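Local coordinates for citrate synthase (PDB 2P2W), which probably catalyses the condensation of acetyl-CoA with oxaloacetate and water to give citrate and free CoA in the tricarboxylic acid cycle, at residues Glu76-Leu81 and Leu126-Arg131; Tyr82-Asn87 and Leu94-Ser99; Ile116-Val121 and Asp194-Ile199. All blocks are in the same frame, centred on the assembly; numbering follows the deposited sequence.

Interaction 1: Glu76-Leu81 and Leu126-Arg131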
loop_
_atom_site.group_PDB
_atom_site.type_symbol
_atom_site.label_atom_id
_atom_site.label_comp_id
_atom_site.label_asym_id
_atom_site.label_seq_id
_atom_site.Cartn_x
_atom_site.Cartn_y
_atom_site.Cartn_z
ATOM N N GLU A 76 -6.940 24.132 -0.394
ATOM C CA GLU A 76 -5.846 23.821 0.521
ATOM C C GLU A 76 -4.765 22.982 -0.155
ATOM O O GLU A 76 -3.577 23.138 0.131
ATOM C CB GLU A 76 -6.381 23.084 1.749
ATOM C CG GLU A 76 -6.844 21.669 1.468
ATOM C CD GLU A 76 -7.861 21.184 2.480
ATOM O OE1 GLU A 76 -8.088 21.897 3.483
ATOM O OE2 GLU A 76 -8.438 20.094 2.270
ATOM N N ALA A 77 -5.180 22.092 -1.051
ATOM C CA ALA A 77 -4.235 21.243 -1.765
ATOM C C ALA A 77 -3.333 22.121 -2.616
ATOM O O ALA A 77 -2.131 21.881 -2.723
ATOM C CB ALA A 77 -4.984 20.247 -2.647
ATOM N N LEU A 78 -3.921 23.149 -3.215
ATOM C CA LEU A 78 -3.162 24.057 -4.054
ATOM C C LEU A 78 -2.100 24.758 -3.214
ATOM O O LEU A 78 -0.988 25.004 -3.678
ATOM C CB LEU A 78 -4.103 25.077 -4.699
ATOM C CG LEU A 78 -3.703 25.515 -6.107
ATOM C CD1 LEU A 78 -3.493 24.283 -6.979
ATOM C CD2 LEU A 78 -4.783 26.413 -6.698
ATOM N N GLY A 79 -2.444 25.069 -1.968
ATOM C CA GLY A 79 -1.494 25.725 -1.088
ATOM C C GLY A 79 -0.280 24.848 -0.842
ATOM O O GLY A 79 0.856 25.325 -0.834
ATOM N N ILE A 80 -0.524 23.556 -0.641
ATOM C CA ILE A 80 0.541 22.590 -0.401
ATOM C C ILE A 80 1.423 22.421 -1.638
ATOM O O ILE A 80 2.641 22.309 -1.526
ATOM C CB ILE A 80 -0.054 21.219 -0.010
ATOM C CG1 ILE A 80 -0.563 21.274 1.431
ATOM C CG2 ILE A 80 0.977 20.120 -0.189
ATOM C CD1 ILE A 80 -1.805 20.438 1.674
ATOM N N LEU A 81 0.800 22.406 -2.813
ATOM C CA LEU A 81 1.526 22.242 -4.073
ATOM C C LEU A 81 2.710 23.191 -4.218
ATOM O O LEU A 81 3.819 22.773 -4.560
ATOM C CB LEU A 81 0.582 22.449 -5.260
ATOM C CG LEU A 81 1.240 22.443 -6.645
ATOM C CD1 LEU A 81 1.772 21.054 -6.952
ATOM C CD2 LEU A 81 0.238 22.872 -7.702
ATOM N N LEU A 126 -1.554 15.464 -11.702
ATOM C CA LEU A 126 -0.381 15.324 -12.558
ATOM C C LEU A 126 -0.083 16.577 -13.372
ATOM O O LEU A 126 1.058 17.033 -13.419
ATOM C CB LEU A 126 -0.555 14.136 -13.510
ATOM C CG LEU A 126 -0.801 12.767 -12.870
ATOM C CD1 LEU A 126 -0.830 11.696 -13.954
ATOM C CD2 LEU A 126 0.295 12.466 -11.855
ATOM N N ALA A 127 -1.106 17.131 -14.018
ATOM C CA ALA A 127 -0.915 18.320 -14.837
ATOM C C ALA A 127 -0.451 19.513 -14.003
ATOM O O ALA A 127 0.486 20.218 -14.385
ATOM C CB ALA A 127 -2.202 18.657 -15.579
ATOM N N TYR A 128 -1.099 19.734 -12.862
ATOM C CA TYR A 128 -0.727 20.842 -11.988
ATOM C C TYR A 128 0.716 20.743 -11.518
ATOM O O TYR A 128 1.436 21.744 -11.498
ATOM C CB TYR A 128 -1.634 20.888 -10.759
ATOM C CG TYR A 128 -2.968 21.585 -10.957
ATOM C CD1 TYR A 128 -3.442 21.908 -12.229
ATOM C CD2 TYR A 128 -3.764 21.902 -9.859
ATOM C CE1 TYR A 128 -4.686 22.532 -12.399
ATOM C CE2 TYR A 128 -5.000 22.518 -10.015
ATOM C CZ TYR A 128 -5.456 22.830 -11.282
ATOM O OH TYR A 128 -6.687 23.429 -11.419
ATOM N N TYR A 129 1.140 19.546 -11.122
ATOM C CA TYR A 129 2.506 19.386 -10.644
ATOM C C TYR A 129 3.497 19.584 -11.785
ATOM O O TYR A 129 4.584 20.120 -11.588
ATOM C CB TYR A 129 2.710 18.012 -9.997
ATOM C CG TYR A 129 4.070 17.879 -9.355
ATOM C CD1 TYR A 129 4.319 18.413 -8.086
ATOM C CD2 TYR A 129 5.132 17.305 -10.046
ATOM C CE1 TYR A 129 5.600 18.383 -7.529
ATOM C CE2 TYR A 129 6.413 17.267 -9.497
ATOM C CZ TYR A 129 6.641 17.809 -8.244
ATOM O OH TYR A 129 7.912 17.774 -7.715
ATOM N N TYR A 130 3.109 19.151 -12.977
ATOM C CA TYR A 130 3.952 19.306 -14.151
ATOM C C TYR A 130 4.199 20.794 -14.419
ATOM O O TYR A 130 5.348 21.230 -14.548
ATOM C CB TYR A 130 3.273 18.669 -15.359
ATOM C CG TYR A 130 4.035 18.823 -16.651
ATOM C CD1 TYR A 130 5.268 18.198 -16.835
ATOM C CD2 TYR A 130 3.516 19.584 -17.699
ATOM C CE1 TYR A 130 5.965 18.325 -18.035
ATOM C CE2 TYR A 130 4.204 19.716 -18.901
ATOM C CZ TYR A 130 5.427 19.084 -19.062
ATOM O OH TYR A 130 6.110 19.215 -20.249
ATOM N N ARG A 131 3.114 21.564 -14.498
ATOM C CA ARG A 131 3.199 23.001 -14.750
ATOM C C ARG A 131 3.997 23.687 -13.647
ATOM O O ARG A 131 4.884 24.501 -13.916
ATOM C CB ARG A 131 1.797 23.614 -14.814
ATOM C CG ARG A 131 0.882 22.982 -15.850
ATOM C CD ARG A 131 1.307 23.322 -17.275
ATOM N NE ARG A 131 1.138 24.741 -17.577
ATOM C CZ ARG A 131 1.298 25.268 -18.788
ATOM N NH1 ARG A 131 1.627 24.492 -19.814
ATOM N NH2 ARG A 131 1.132 26.571 -18.976
#
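The hydroxyl of Tyr129 is gripped twice, by hydrogen bonds with the carbonyl oxygen of Pro85 and the backbone N of Leu88, while the ring that carries it takes Leu81 at its edge. Leu81 CD1 lies near the ring plane, 3.8 Å from Tyr129 CD1 and 4.1 Å from Tyr129 CA. Its sister methyl, Leu81 CD2, packs 4.1 Å from Tyr128 CB, so the two branches of one leucine meet two successive tyrosines. CG of Leu81 stands opposite its own amide nitrogen (chi1 174°), which carries the fork from helix 75-81 out to helix 110-133. One turn back, Leu78 CD1 approaches the Tyr128 ring obliquely, 3.7 Å from Tyr128 CD2, the two side chains crossing at about a right angle. Arg140 touches both Leu78 and Tyr128, covering this part of the contact. The short helical segments make an angle of 34° between their N-to-C directions, with their axes 11.4 Å apart at closest approach, a spacing filled by leucine and tyrosine side chains. Replacing Leu81 by an alanine would probably open a gap between the helices and leave the edge of the Tyr129 ring and the beta carbon of Tyr128 without their methyl partners. On another side of helix 75-81, Ile80 packs on Leu84 of the second subunit. No hydrogen bond joins the two segments, so this helix-helix contact of a largely helical fold depends on apolar burial and fit, with Tyr129 OH fixed separately by the loop backbone.

Interaction 2: Tyr82-Asn87 and Leu94-Ser99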
loop_
_atom_site.group_PDB
_atom_site.type_symbol
_atom_site.label_atom_id
_atom_site.label_comp_id
_atom_site.label_asym_id
_atom_site.label_seq_id
_atom_site.Cartn_x
_atom_site.Cartn_y
_atom_site.Cartn_z
ATOM N N TYR A 82 2.468 24.469 -3.952
ATOM C CA TYR A 82 3.499 25.493 -4.137
ATOM C C TYR A 82 4.613 25.463 -3.067
ATOM O O TYR A 82 5.519 26.290 -3.058
ATOM C CB TYR A 82 2.824 26.873 -4.193
ATOM C CG TYR A 82 2.273 27.103 -5.563
ATOM C CD1 TYR A 82 3.129 27.405 -6.620
ATOM C CD2 TYR A 82 0.902 26.983 -5.805
ATOM C CE1 TYR A 82 2.628 27.563 -7.909
ATOM C CE2 TYR A 82 0.398 27.147 -7.092
ATOM C CZ TYR A 82 1.256 27.438 -8.141
ATOM O OH TYR A 82 0.767 27.588 -9.427
ATOM N N HIS A 83 4.522 24.489 -2.126
ATOM C CA HIS A 83 5.576 24.358 -1.117
ATOM C C HIS A 83 6.306 23.003 -1.244
ATOM O O HIS A 83 7.113 22.621 -0.407
ATOM C CB HIS A 83 4.955 24.478 0.286
ATOM C CG HIS A 83 4.442 25.885 0.531
ATOM N ND1 HIS A 83 3.136 26.228 0.382
ATOM C CD2 HIS A 83 5.157 27.022 0.940
ATOM C CE1 HIS A 83 3.081 27.548 0.671
ATOM N NE2 HIS A 83 4.276 28.051 1.008
ATOM N N LEU A 84 5.944 22.252 -2.315
ATOM C CA LEU A 84 6.574 20.940 -2.547
ATOM C C LEU A 84 7.849 21.078 -3.385
ATOM O O LEU A 84 8.030 22.027 -4.135
ATOM C CB LEU A 84 5.624 20.071 -3.365
ATOM C CG LEU A 84 4.362 19.565 -2.659
ATOM C CD1 LEU A 84 3.509 18.759 -3.631
ATOM C CD2 LEU A 84 4.660 18.638 -1.474
ATOM N N PRO A 85 8.758 20.101 -3.250
ATOM C CA PRO A 85 9.990 20.148 -4.040
ATOM C C PRO A 85 9.531 19.992 -5.489
ATOM O O PRO A 85 8.456 19.446 -5.737
ATOM C CB PRO A 85 10.760 18.924 -3.549
ATOM C CG PRO A 85 10.307 18.788 -2.130
ATOM C CD PRO A 85 8.822 19.037 -2.234
ATOM N N LYS A 86 10.331 20.460 -6.439
ATOM C CA LYS A 86 9.963 20.368 -7.847
ATOM C C LYS A 86 10.571 19.164 -8.558
ATOM O O LYS A 86 10.508 19.063 -9.783
ATOM C CB LYS A 86 10.378 21.649 -8.576
ATOM C CG LYS A 86 9.633 22.893 -8.117
ATOM C CD LYS A 86 10.134 24.125 -8.853
ATOM C CE LYS A 86 9.276 25.340 -8.550
ATOM N NZ LYS A 86 9.238 25.640 -7.093
ATOM N N ASN A 87 11.144 18.241 -7.797
ATOM C CA ASN A 87 11.769 17.074 -8.408
ATOM C C ASN A 87 11.215 15.750 -7.900
ATOM O O ASN A 87 11.933 14.755 -7.852
ATOM C CB ASN A 87 13.276 17.119 -8.160
ATOM C CG ASN A 87 13.625 16.912 -6.703
ATOM O OD1 ASN A 87 12.976 17.465 -5.816
ATOM N ND2 ASN A 87 14.656 16.115 -6.448
ATOM N N LEU A 94 1.052 11.776 -6.498
ATOM C CA LEU A 94 -0.305 11.251 -6.373
ATOM C C LEU A 94 -0.582 10.807 -4.934
ATOM O O LEU A 94 -1.649 11.086 -4.391
ATOM C CB LEU A 94 -0.510 10.070 -7.330
ATOM C CG LEU A 94 -0.684 10.415 -8.815
ATOM C CD1 LEU A 94 -0.632 9.149 -9.660
ATOM C CD2 LEU A 94 -2.004 11.140 -9.009
ATOM N N LYS A 95 0.379 10.119 -4.317
ATOM C CA LYS A 95 0.214 9.655 -2.938
ATOM C C LYS A 95 -0.094 10.825 -2.015
ATOM O O LYS A 95 -1.026 10.777 -1.204
ATOM C CB LYS A 95 1.490 8.984 -2.426
ATOM C CG LYS A 95 1.821 7.635 -3.025
ATOM C CD LYS A 95 3.151 7.191 -2.451
ATOM C CE LYS A 95 3.798 6.096 -3.269
ATOM N NZ LYS A 95 5.181 5.855 -2.772
ATOM N N ILE A 96 0.719 11.870 -2.136
ATOM C CA ILE A 96 0.564 13.068 -1.319
ATOM C C ILE A 96 -0.836 13.657 -1.403
ATOM O O ILE A 96 -1.504 13.851 -0.388
ATOM C CB ILE A 96 1.570 14.160 -1.741
ATOM C CG1 ILE A 96 3.000 13.685 -1.472
ATOM C CG2 ILE A 96 1.276 15.457 -0.988
ATOM C CD1 ILE A 96 4.075 14.601 -2.058
ATOM N N PHE A 97 -1.284 13.947 -2.618
ATOM C CA PHE A 97 -2.583 14.599 -2.762
ATOM C C PHE A 97 -3.775 13.680 -2.425
ATOM O O PHE A 97 -4.885 14.130 -2.181
ATOM C CB PHE A 97 -2.697 15.168 -4.184
ATOM C CG PHE A 97 -1.874 16.425 -4.300
ATOM C CD1 PHE A 97 -2.303 17.594 -3.681
ATOM C CD2 PHE A 97 -0.662 16.404 -4.976
ATOM C CE1 PHE A 97 -1.516 18.738 -3.733
ATOM C CE2 PHE A 97 0.123 17.552 -5.023
ATOM C CZ PHE A 97 -0.293 18.722 -4.399
ATOM N N LEU A 98 -3.547 12.346 -2.442
ATOM C CA LEU A 98 -4.641 11.446 -2.056
ATOM C C LEU A 98 -4.715 11.261 -0.537
ATOM O O LEU A 98 -5.627 10.651 0.006
ATOM C CB LEU A 98 -4.422 10.072 -2.703
ATOM C CG LEU A 98 -4.561 10.059 -4.228
ATOM C CD1 LEU A 98 -4.623 8.638 -4.780
ATOM C CD2 LEU A 98 -5.814 10.766 -4.746
ATOM N N SER A 99 -3.671 11.775 0.150
ATOM C CA SER A 99 -3.571 11.574 1.597
ATOM C C SER A 99 -3.911 12.839 2.397
ATOM O O SER A 99 -3.692 12.922 3.598
ATOM C CB SER A 99 -2.140 11.139 1.919
ATOM O OG SER A 99 -1.884 9.874 1.312
#
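The Phe97 ring receives Leu84 obliquely: Leu84 CD1 lies 3.9 Å from both Phe97 CE2 and Phe97 CZ, so the methyl is equally near two neighbouring carbons at the far end of the ring. Phe97 is also touched by Ala77 and Leu81 of helix 75-81 and by Ile125 of helix 110-133, which places the ring among three parts of the chain. The other branch of the same leucine turns to Ile96, where Leu84 CD2 and Ile96 CD1 meet tip to tip at 4.1 Å. Ile96 sends CG1 away from its carbonyl carbon (chi1 -64°) and extends it fully, which puts CD1 at the front of the contact. These two meetings bury 114 Å² and involve no polar bond across the segments; all three residues are buried. The loop is held by its backbone too, Leu84 O taking a hydrogen bond from the hydroxyl of Tyr132. Within 94-99, Ser99 OG donates back to Lys95 O at 2.8 Å, 33° off the carbonyl plane, and thereby satisfies a buried hydroxyl. Lys95 pairs with Asp92 and also reaches Ser197 of the second subunit, while His83 stacks on His83 of that subunit. The contact thus folds the connection after helix 75-81 back onto helix 90-98, whose other sides rest on helices 110-133 and 195-207.

Interaction 3: Ile116-Val121 and Asp194-Ile199; sequences IRVASV and DLYSCI
Val118 and Ile199 form the apolar centre of this contact, reaching toward each other tip to tip, with Ile199 CD1 3.9 Å from Val118 CG1 and 4.0 Å from Val118 CG2. The methyl pair of the valine therefore straddles the end of the isoleucine. Beside it, Val118 CG2 lies near the plane of the Tyr196 ring, at its edge. At the more open border Arg117 NH2 makes a weak hydrogen bond to Tyr196 OH, 3.3 Å long and bent to 139° at the hydrogen. A bend in the chain at chi3 turns the guanidinium to the hydroxyl, and its plane stands 48° from that of the ring. Further out, Asp194 N-caps the helix that presents Tyr196 and Ile199: its OD2 accepts from Ser197 N at 2.8 Å from above the carboxylate plane, and OD1 accepts from Ser197 OG. Asp194 also forms a salt bridge with Lys207 of the second subunit, which ties this helix start to that subunit. Segments 116-121 and 195-199, on helices 110-133 and 195-207, cross at -48° with axes 11.8 Å apart at closest approach; helix 317-337 touches both, Val326 meeting Ala119 and Thr330 meeting Ile199, while helix 42-51 covers Ile116.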
loop_
_atom_site.group_PDB
_atom_site.type_symbol
_atom_site.label_atom_id
_atom_site.label_comp_id
_atom_site.label_asym_id
_atom_site.label_seq_id
_atom_site.Cartn_x
_atom_site.Cartn_y
_atom_site.Cartn_z
ATOM N N ILE A 116 -15.246 7.339 -8.443
ATOM C CA ILE A 116 -15.461 8.208 -9.594
ATOM C C ILE A 116 -14.773 9.560 -9.402
ATOM O O ILE A 116 -14.117 10.071 -10.315
ATOM C CB ILE A 116 -16.977 8.432 -9.832
ATOM C CG1 ILE A 116 -17.634 7.104 -10.229
ATOM C CG2 ILE A 116 -17.195 9.502 -10.906
ATOM C CD1 ILE A 116 -19.158 7.165 -10.343
ATOM N N ARG A 117 -14.920 10.135 -8.210
ATOM C CA ARG A 117 -14.318 11.432 -7.917
ATOM C C ARG A 117 -12.790 11.393 -7.905
ATOM O O ARG A 117 -12.136 12.270 -8.472
ATOM C CB ARG A 117 -14.835 11.964 -6.575
ATOM C CG ARG A 117 -14.238 13.306 -6.168
ATOM C CD ARG A 117 -15.162 14.046 -5.211
ATOM N NE ARG A 117 -15.494 13.251 -4.030
ATOM C CZ ARG A 117 -14.629 12.932 -3.070
ATOM N NH1 ARG A 117 -13.367 13.340 -3.145
ATOM N NH2 ARG A 117 -15.027 12.210 -2.031
ATOM N N VAL A 118 -12.217 10.379 -7.267
ATOM C CA VAL A 118 -10.764 10.274 -7.204
ATOM C C VAL A 118 -10.172 10.078 -8.604
ATOM O O VAL A 118 -9.170 10.697 -8.949
ATOM C CB VAL A 118 -10.318 9.114 -6.262
ATOM C CG1 VAL A 118 -10.646 7.772 -6.883
ATOM C CG2 VAL A 118 -8.831 9.230 -5.963
ATOM N N ALA A 119 -10.798 9.231 -9.414
ATOM C CA ALA A 119 -10.312 9.003 -10.769
ATOM C C ALA A 119 -10.370 10.295 -11.590
ATOM O O ALA A 119 -9.478 10.576 -12.393
ATOM C CB ALA A 119 -11.136 7.922 -11.441
ATOM N N SER A 120 -11.424 11.081 -11.384
ATOM C CA SER A 120 -11.596 12.331 -12.120
ATOM C C SER A 120 -10.516 13.370 -11.834
ATOM O O SER A 120 -10.185 14.170 -12.707
ATOM C CB SER A 120 -12.967 12.946 -11.813
ATOM O OG SER A 120 -14.017 12.060 -12.169
ATOM N N VAL A 121 -9.963 13.360 -10.624
ATOM C CA VAL A 121 -8.947 14.345 -10.263
ATOM C C VAL A 121 -7.491 13.939 -10.534
ATOM O O VAL A 121 -6.593 14.786 -10.498
ATOM C CB VAL A 121 -9.110 14.773 -8.775
ATOM C CG1 VAL A 121 -8.605 13.681 -7.843
ATOM C CG2 VAL A 121 -8.394 16.100 -8.529
ATOM N N ASP A 194 -9.838 2.848 4.240
ATOM C CA ASP A 194 -10.464 3.748 3.269
ATOM C C ASP A 194 -9.952 3.547 1.845
ATOM O O ASP A 194 -8.862 3.011 1.628
ATOM C CB ASP A 194 -10.238 5.200 3.676
ATOM C CG ASP A 194 -8.779 5.569 3.673
ATOM O OD1 ASP A 194 -8.099 5.307 4.690
ATOM O OD2 ASP A 194 -8.310 6.097 2.645
ATOM N N LEU A 195 -10.741 4.003 0.873
ATOM C CA LEU A 195 -10.384 3.857 -0.534
ATOM C C LEU A 195 -9.058 4.529 -0.906
ATOM O O LEU A 195 -8.303 4.007 -1.730
ATOM C CB LEU A 195 -11.509 4.403 -1.423
ATOM C CG LEU A 195 -11.385 4.136 -2.929
ATOM C CD1 LEU A 195 -11.375 2.635 -3.194
ATOM C CD2 LEU A 195 -12.555 4.779 -3.651
ATOM N N TYR A 196 -8.765 5.678 -0.305
ATOM C CA TYR A 196 -7.516 6.374 -0.614
ATOM C C TYR A 196 -6.317 5.533 -0.189
ATOM O O TYR A 196 -5.326 5.439 -0.917
ATOM C CB TYR A 196 -7.483 7.737 0.076
ATOM C CG TYR A 196 -8.718 8.550 -0.214
ATOM C CD1 TYR A 196 -9.044 8.916 -1.522
ATOM C CD2 TYR A 196 -9.593 8.908 0.810
ATOM C CE1 TYR A 196 -10.217 9.616 -1.804
ATOM C CE2 TYR A 196 -10.768 9.608 0.541
ATOM C CZ TYR A 196 -11.074 9.957 -0.767
ATOM O OH TYR A 196 -12.245 10.634 -1.034
ATOM N N SER A 197 -6.415 4.915 0.984
ATOM C CA SER A 197 -5.343 4.067 1.482
ATOM C C SER A 197 -5.098 2.900 0.529
ATOM O O SER A 197 -3.948 2.546 0.252
ATOM C CB SER A 197 -5.679 3.537 2.877
ATOM O OG SER A 197 -5.644 4.576 3.840
ATOM N N CYS A 198 -6.176 2.296 0.032
ATOM C CA CYS A 198 -6.043 1.181 -0.899
ATOM C C CYS A 198 -5.290 1.647 -2.145
ATOM O O CYS A 198 -4.361 0.985 -2.609
ATOM C CB CYS A 198 -7.422 0.655 -1.312
ATOM S SG CYS A 198 -8.454 0.083 0.057
ATOM N N ILE A 199 -5.695 2.797 -2.678
ATOM C CA ILE A 199 -5.073 3.350 -3.877
ATOM C C ILE A 199 -3.597 3.704 -3.680
ATOM O O ILE A 199 -2.760 3.405 -4.538
ATOM C CB ILE A 199 -5.859 4.594 -4.364
ATOM C CG1 ILE A 199 -7.290 4.174 -4.725
ATOM C CG2 ILE A 199 -5.163 5.226 -5.574
ATOM C CD1 ILE A 199 -8.229 5.334 -5.061
#

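Overall arrangement
Interactions 1 and 2 are practically one cluster, their centres 7 Å apart: Tyr129 of interaction 1 bonds into the loop of interaction 2, and Ala77 O lies 3.4 Å from Phe97 CE1. Interaction 2 is nested within the chain loop that interaction 1 closes. Interaction 3 has its centre about 17 Å from that of interaction 1 and 16 Å from that of interaction 2, but Leu98 links it to the latter, with Leu98 CD2 3.6 Å from Val118 CG2. Helix 110-133 serves both interactions 1 and 3. All three touch the second subunit, consistent with the helical dimer interface of citrate synthases, and lie away from the predicted active-site residues His250 and Asp300.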